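Local coordinates for protein putative enoyl-CoA hydratase/isomerase (Mycobacterium abscessus, PDB 3RSI) that belongs to the enoyl-CoA hydratase/isomerase (crotonase) family and probably acts as a hydro-lyase in lipid metabolism, at residues Ala8-Val13 and Met24-Arg29; Asp125-Asp130 and Phe181-His186. One frame throughout, in Å; residues are numbered along the deposited sequence.

Contact 1. Residues Ala8-Val13 and Met24-Arg29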
loop_
_atom_site.group_PDB
_atom_site.type_symbol
_atom_site.label_atom_id
_atom_site.label_comp_id
_atom_site.label_asym_id
_atom_site.label_seq_id
_atom_site.Cartn_x
_atom_site.Cartn_y
_atom_site.Cartn_z
ATOM N N ALA B 8 35.407 -13.805 11.772
ATOM C CA ALA B 8 35.671 -14.082 10.326
ATOM C C ALA B 8 34.478 -14.732 9.619
ATOM O O ALA B 8 34.359 -14.617 8.389
ATOM C CB ALA B 8 36.917 -14.957 10.167
ATOM N N ARG B 9 33.612 -15.421 10.377
ATOM C CA ARG B 9 32.410 -16.084 9.812
ATOM C C ARG B 9 31.614 -15.111 8.930
ATOM O O ARG B 9 31.622 -13.917 9.185
ATOM C CB ARG B 9 31.513 -16.626 10.933
ATOM C CG ARG B 9 30.951 -18.008 10.659
ATOM C CD ARG B 9 30.212 -18.582 11.873
ATOM N NE ARG B 9 28.843 -18.088 11.900
ATOM C CZ ARG B 9 27.736 -18.817 11.719
ATOM N NH1 ARG B 9 26.562 -18.207 11.744
ATOM N NH2 ARG B 9 27.780 -20.138 11.523
ATOM N N GLU B 10 30.946 -15.613 7.890
ATOM C CA GLU B 10 30.260 -14.726 6.935
ATOM C C GLU B 10 28.950 -14.172 7.483
ATOM O O GLU B 10 28.481 -13.103 7.055
ATOM C CB GLU B 10 30.040 -15.421 5.592
ATOM C CG GLU B 10 31.335 -15.682 4.848
ATOM C CD GLU B 10 31.119 -16.493 3.610
ATOM O OE1 GLU B 10 30.377 -16.024 2.735
ATOM O OE2 GLU B 10 31.674 -17.602 3.514
ATOM N N LEU B 11 28.359 -14.902 8.429
ATOM C CA LEU B 11 27.266 -14.355 9.224
ATOM C C LEU B 11 27.615 -14.451 10.703
ATOM O O LEU B 11 27.691 -15.561 11.264
ATOM C CB LEU B 11 25.967 -15.082 8.913
ATOM C CG LEU B 11 24.679 -14.529 9.514
ATOM C CD1 LEU B 11 24.260 -13.255 8.783
ATOM C CD2 LEU B 11 23.552 -15.587 9.448
ATOM N N LEU B 12 27.854 -13.298 11.328
ATOM C CA LEU B 12 28.088 -13.243 12.762
ATOM C C LEU B 12 26.768 -13.363 13.525
ATOM O O LEU B 12 25.769 -12.753 13.159
ATOM C CB LEU B 12 28.804 -11.962 13.168
ATOM C CG LEU B 12 30.148 -11.696 12.489
ATOM C CD1 LEU B 12 30.670 -10.313 12.884
ATOM C CD2 LEU B 12 31.150 -12.788 12.835
ATOM N N VAL B 13 26.774 -14.179 14.569
ATOM C CA VAL B 13 25.593 -14.392 15.384
ATOM C C VAL B 13 25.971 -14.075 16.832
ATOM O O VAL B 13 26.854 -14.722 17.415
ATOM C CB VAL B 13 25.057 -15.826 15.250
ATOM C CG1 VAL B 13 23.853 -16.057 16.208
ATOM C CG2 VAL B 13 24.674 -16.118 13.799
ATOM N N MET B 24 25.887 -9.572 8.632
ATOM C CA MET B 24 26.422 -10.016 7.362
ATOM C C MET B 24 27.849 -9.476 7.273
ATOM O O MET B 24 28.066 -8.276 7.417
ATOM C CB MET B 24 25.564 -9.489 6.219
ATOM C CG MET B 24 24.161 -10.032 6.220
ATOM S SD MET B 24 23.065 -9.254 5.029
ATOM C CE MET B 24 22.697 -7.715 5.920
ATOM N N ASN B 25 28.809 -10.375 7.084
ATOM C CA ASN B 25 30.234 -10.076 7.282
ATOM C C ASN B 25 31.141 -10.560 6.147
ATOM O O ASN B 25 31.801 -11.586 6.261
ATOM C CB ASN B 25 30.683 -10.719 8.592
ATOM C CG ASN B 25 32.112 -10.367 8.956
ATOM O OD1 ASN B 25 32.587 -9.266 8.673
ATOM N ND2 ASN B 25 32.805 -11.307 9.565
ATOM N N ARG B 26 31.129 -9.842 5.036
ATOM C CA ARG B 26 32.106 -10.060 3.956
ATOM C C ARG B 26 32.543 -8.704 3.423
ATOM O O ARG B 26 32.103 -8.269 2.349
ATOM C CB ARG B 26 31.516 -10.884 2.810
ATOM C CG ARG B 26 31.034 -12.256 3.176
ATOM C CD ARG B 26 30.399 -12.903 1.962
ATOM N NE ARG B 26 31.394 -13.277 0.937
ATOM C CZ ARG B 26 31.184 -13.228 -0.381
ATOM N NH1 ARG B 26 30.033 -12.782 -0.881
ATOM N NH2 ARG B 26 32.140 -13.617 -1.216
ATOM N N PRO B 27 33.419 -8.028 4.164
ATOM C CA PRO B 27 33.760 -6.643 3.836
ATOM C C PRO B 27 34.340 -6.451 2.430
ATOM O O PRO B 27 34.042 -5.466 1.773
ATOM C CB PRO B 27 34.788 -6.270 4.906
ATOM C CG PRO B 27 34.559 -7.174 6.016
ATOM C CD PRO B 27 33.965 -8.441 5.463
ATOM N N HIS B 28 35.125 -7.414 1.972
ATOM C CA HIS B 28 35.715 -7.402 0.639
ATOM C C HIS B 28 34.688 -7.403 -0.495
ATOM O O HIS B 28 35.030 -7.071 -1.619
ATOM C CB HIS B 28 36.697 -8.582 0.498
ATOM C CG HIS B 28 36.108 -9.908 0.853
ATOM N ND1 HIS B 28 35.727 -10.827 -0.100
ATOM C CD2 HIS B 28 35.823 -10.468 2.054
ATOM C CE1 HIS B 28 35.257 -11.907 0.503
ATOM N NE2 HIS B 28 35.291 -11.708 1.809
ATOM N N ARG B 29 33.435 -7.747 -0.191
ATOM C CA ARG B 29 32.327 -7.708 -1.135
ATOM C C ARG B 29 31.147 -6.902 -0.590
ATOM O O ARG B 29 30.011 -7.107 -1.020
ATOM C CB ARG B 29 31.842 -9.136 -1.430
ATOM C CG ARG B 29 32.866 -10.043 -2.151
ATOM C CD ARG B 29 33.039 -9.701 -3.600
ATOM N NE ARG B 29 31.788 -9.318 -4.254
ATOM C CZ ARG B 29 30.843 -10.154 -4.681
ATOM N NH1 ARG B 29 30.969 -11.470 -4.540
ATOM N NH2 ARG B 29 29.748 -9.664 -5.263
HETATM O O HOH W 1 34.257 -12.798 6.411
#

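Contact 2. Residues Asp125-Asp130 and Phe181-His186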
loop_
_atom_site.group_PDB
_atom_site.type_symbol
_atom_site.label_atom_id
_atom_site.label_comp_id
_atom_site.label_asym_id
_atom_site.label_seq_id
_atom_site.Cartn_x
_atom_site.Cartn_y
_atom_site.Cartn_z
ATOM N N ASP B 125 3.197 2.310 -15.385
ATOM C CA ASP B 125 4.142 1.715 -14.424
ATOM C C ASP B 125 4.898 2.725 -13.590
ATOM O O ASP B 125 5.023 2.573 -12.364
ATOM C CB ASP B 125 5.136 0.859 -15.200
ATOM C CG ASP B 125 4.434 -0.229 -15.971
ATOM O OD1 ASP B 125 3.606 -0.922 -15.351
ATOM O OD2 ASP B 125 4.666 -0.371 -17.174
ATOM N N ILE B 126 5.443 3.711 -14.284
ATOM C CA ILE B 126 6.351 4.714 -13.737
ATOM C C ILE B 126 5.736 6.065 -14.076
ATOM O O ILE B 126 5.250 6.269 -15.191
ATOM C CB ILE B 126 7.767 4.584 -14.369
ATOM C CG1 ILE B 126 8.353 3.194 -14.075
ATOM C CG2 ILE B 126 8.704 5.690 -13.875
ATOM C CD1 ILE B 126 9.549 2.804 -14.976
ATOM N N ARG B 127 5.722 6.976 -13.115
ATOM C CA ARG B 127 4.857 8.153 -13.235
ATOM C C ARG B 127 5.579 9.403 -12.796
ATOM O O ARG B 127 6.029 9.492 -11.654
ATOM C CB ARG B 127 3.597 7.956 -12.389
ATOM C CG ARG B 127 2.756 6.766 -12.822
ATOM C CD ARG B 127 1.727 6.338 -11.790
ATOM N NE ARG B 127 1.213 4.985 -12.070
ATOM C CZ ARG B 127 0.484 4.249 -11.235
ATOM N NH1 ARG B 127 0.145 4.726 -10.049
ATOM N NH2 ARG B 127 0.103 3.026 -11.583
ATOM N N VAL B 128 5.669 10.360 -13.713
ATOM C CA VAL B 128 6.306 11.640 -13.463
ATOM C C VAL B 128 5.237 12.734 -13.526
ATOM O O VAL B 128 4.522 12.867 -14.537
ATOM C CB VAL B 128 7.373 11.963 -14.533
ATOM C CG1 VAL B 128 8.051 13.317 -14.209
ATOM C CG2 VAL B 128 8.399 10.829 -14.624
ATOM N N SER B 129 5.133 13.523 -12.461
ATOM C CA SER B 129 4.145 14.604 -12.423
ATOM C C SER B 129 4.767 15.986 -12.544
ATOM O O SER B 129 5.649 16.377 -11.763
ATOM C CB SER B 129 3.338 14.552 -11.127
ATOM O OG SER B 129 2.358 15.569 -11.104
ATOM N N ASP B 130 4.259 16.742 -13.506
ATOM C CA ASP B 130 4.465 18.178 -13.523
ATOM C C ASP B 130 4.016 18.750 -12.171
ATOM O O ASP B 130 2.999 18.345 -11.615
ATOM C CB ASP B 130 3.638 18.812 -14.648
ATOM C CG ASP B 130 3.990 20.253 -14.896
ATOM O OD1 ASP B 130 3.587 21.114 -14.094
ATOM O OD2 ASP B 130 4.647 20.527 -15.917
ATOM N N PHE B 181 1.233 10.507 -1.396
ATOM C CA PHE B 181 0.504 9.245 -1.280
ATOM C C PHE B 181 0.957 8.172 -2.286
ATOM O O PHE B 181 0.377 7.094 -2.341
ATOM C CB PHE B 181 -0.996 9.516 -1.388
ATOM C CG PHE B 181 -1.562 10.184 -0.176
ATOM C CD1 PHE B 181 -1.857 9.443 0.940
ATOM C CD2 PHE B 181 -1.764 11.558 -0.143
ATOM C CE1 PHE B 181 -2.376 10.056 2.090
ATOM C CE2 PHE B 181 -2.281 12.173 0.977
ATOM C CZ PHE B 181 -2.580 11.429 2.100
ATOM N N GLY B 182 2.019 8.467 -3.037
ATOM C CA GLY B 182 2.649 7.519 -3.936
ATOM C C GLY B 182 1.858 7.166 -5.168
ATOM O O GLY B 182 2.098 6.143 -5.775
ATOM N N LEU B 183 0.897 8.008 -5.550
ATOM C CA LEU B 183 0.205 7.812 -6.806
ATOM C C LEU B 183 1.188 8.037 -7.964
ATOM O O LEU B 183 1.088 7.400 -9.013
ATOM C CB LEU B 183 -0.978 8.795 -6.903
ATOM C CG LEU B 183 -1.819 8.698 -8.163
ATOM C CD1 LEU B 183 -2.468 7.339 -8.319
ATOM C CD2 LEU B 183 -2.872 9.809 -8.172
ATOM N N VAL B 184 2.124 8.966 -7.770
ATOM C CA VAL B 184 3.204 9.198 -8.733
ATOM C C VAL B 184 4.550 9.031 -8.036
ATOM O O VAL B 184 4.632 9.075 -6.797
ATOM C CB VAL B 184 3.092 10.597 -9.384
ATOM C CG1 VAL B 184 1.716 10.759 -10.075
ATOM C CG2 VAL B 184 3.299 11.709 -8.362
ATOM N N GLY B 185 5.603 8.863 -8.831
ATOM C CA GLY B 185 6.932 8.603 -8.308
ATOM C C GLY B 185 7.881 9.782 -8.339
ATOM O O GLY B 185 8.954 9.715 -7.743
ATOM N N HIS B 186 7.504 10.848 -9.049
ATOM C CA HIS B 186 8.304 12.061 -9.147
ATOM C C HIS B 186 7.382 13.293 -9.285
ATOM O O HIS B 186 6.290 13.206 -9.879
ATOM C CB HIS B 186 9.177 12.025 -10.410
ATOM C CG HIS B 186 10.172 10.910 -10.435
ATOM N ND1 HIS B 186 11.429 11.025 -9.885
ATOM C CD2 HIS B 186 10.076 9.644 -10.910
ATOM C CE1 HIS B 186 12.069 9.880 -10.040
ATOM N NE2 HIS B 186 11.267 9.027 -10.653
#

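Contact 1. Residues Ala8-Val13 and Met24-Arg29
Glu10 and Asn25 meet through a short backbone bond, Asn25 N giving its hydrogen to Glu10 O at 2.7 Å. The same asparagine also takes the preceding carbonyl. Its CG, anti to the backbone N (chi1 -175°), is placed towards the 8-13 segment, and ND2 donates to Arg9 O at 2.9 Å with an N-H...O angle of 150°. Asn25 thus reads two successive carbonyls, one with its main chain and one with its side chain. Leu12 crosses this amide obliquely, its CD2 4.0 Å from Asn25 ND2. A water bridges the two backbones, donating to both Ala8 O and Asn25 O, 2.7 Å from each.

Beside this, Glu10 and Arg26 lie alongside each other with the same heading, with 3.8 Å between their CG atoms. The carboxylate and guanidinium planes are 45° apart, and Glu10 OE1 lies 3.4 Å from Arg26 NE but far from the guanidinium plane. The salt bridge therefore rests on charge alone, with no N-H aimed at the oxygen. The directed bonds go to other residues: Glu10 OE1 pairs with Ser34 OG, and Arg26 NH1 with Ala32 O.

Leu11 and Met24 form an antiparallel non-hydrogen-bonded pair at the end of the hairpin of strands 11-16 and 19-24. Leu11 CD1 approaches Met24 CG to 4.1 Å; both residues are buried, and Leu11 also touches Phe41 of helix 35-50. Past this pair, where Met24 leads into a loop, the two chains are held by Asn25 and the water. The chemistry implies that neutral amide bonds fix the alignment of the two chains, while the Glu10-Arg26 pair probably adds a less directional attraction.

Contact 2. Residues Asp125-Asp130 and Phe181-His186
Arg127 and Leu183 make the straightest bond of this buried contact: Arg127 NH1 donates to Leu183 O at 3.0 Å with an N-H...O angle of 173°. The carbonyl oxygen sits at the guanidinium edge, in its plane. The arginine chain is extended from CG to NE (chi2 165°, chi3 -164°), which carries the group from strand 126-130 alongside the loop. Its NH2 turns to Thr124 O and Gln157 OE1, which would spread the buried positive charge over several oxygens.

The tight apolar packing centres on Val184. Its CB lies 4.0 Å from Arg127 CB, and its CG2 is 4.0 Å from Ser129 CB, so the valine spans two residues whose side chains leave the strand on the same side. Arg127 O faces the turn that follows and accepts a hydrogen bond from Gly185 N at 2.9 Å. The next residue adds little to this grip, since His186 N reaches the same oxygen only weakly, at 3.3 Å. A firm bond returns one step on, where Ser129 N donates to His186 O at 2.8 Å.

The other side, around the partly exposed His186, is looser. Val128 CG1 comes no nearer than 4.2 Å to His186 CB. The ring's NE2 hydrogen-bonds to Glu165 OE2 of the second subunit, and Lys162 of that subunit packs on His186.

In the fold, strand 126-130 is the middle of a parallel sheet, between strands 105-109 and 186-188, and the loop leads from helix 175-180 into the last of these. Phe135 of strand 134-136 touches Leu183, Val184 and Ser129, while helix 193-205 covers Val128 through Lys196 and Leu200.

Overall arrangement
Contacts 1 and 2 lie on opposite sides of the chain's centre, their own centres about 38 Å apart and their nearest atoms about 26 Å apart, so they do not touch. Along the chain, contact 1 closes before contact 2 opens. Contact 1 lies far out, about 29 Å from the chain's centre, and is formed within one subunit at the hairpin that edges a mixed sheet. Contact 2 is about 13 Å from that centre, joins a parallel sheet, and is bordered chiefly by the second subunit of the trimer, the third reaching only Phe181 at the start of the loop segment. The geometry alone assigns neither one to an active site.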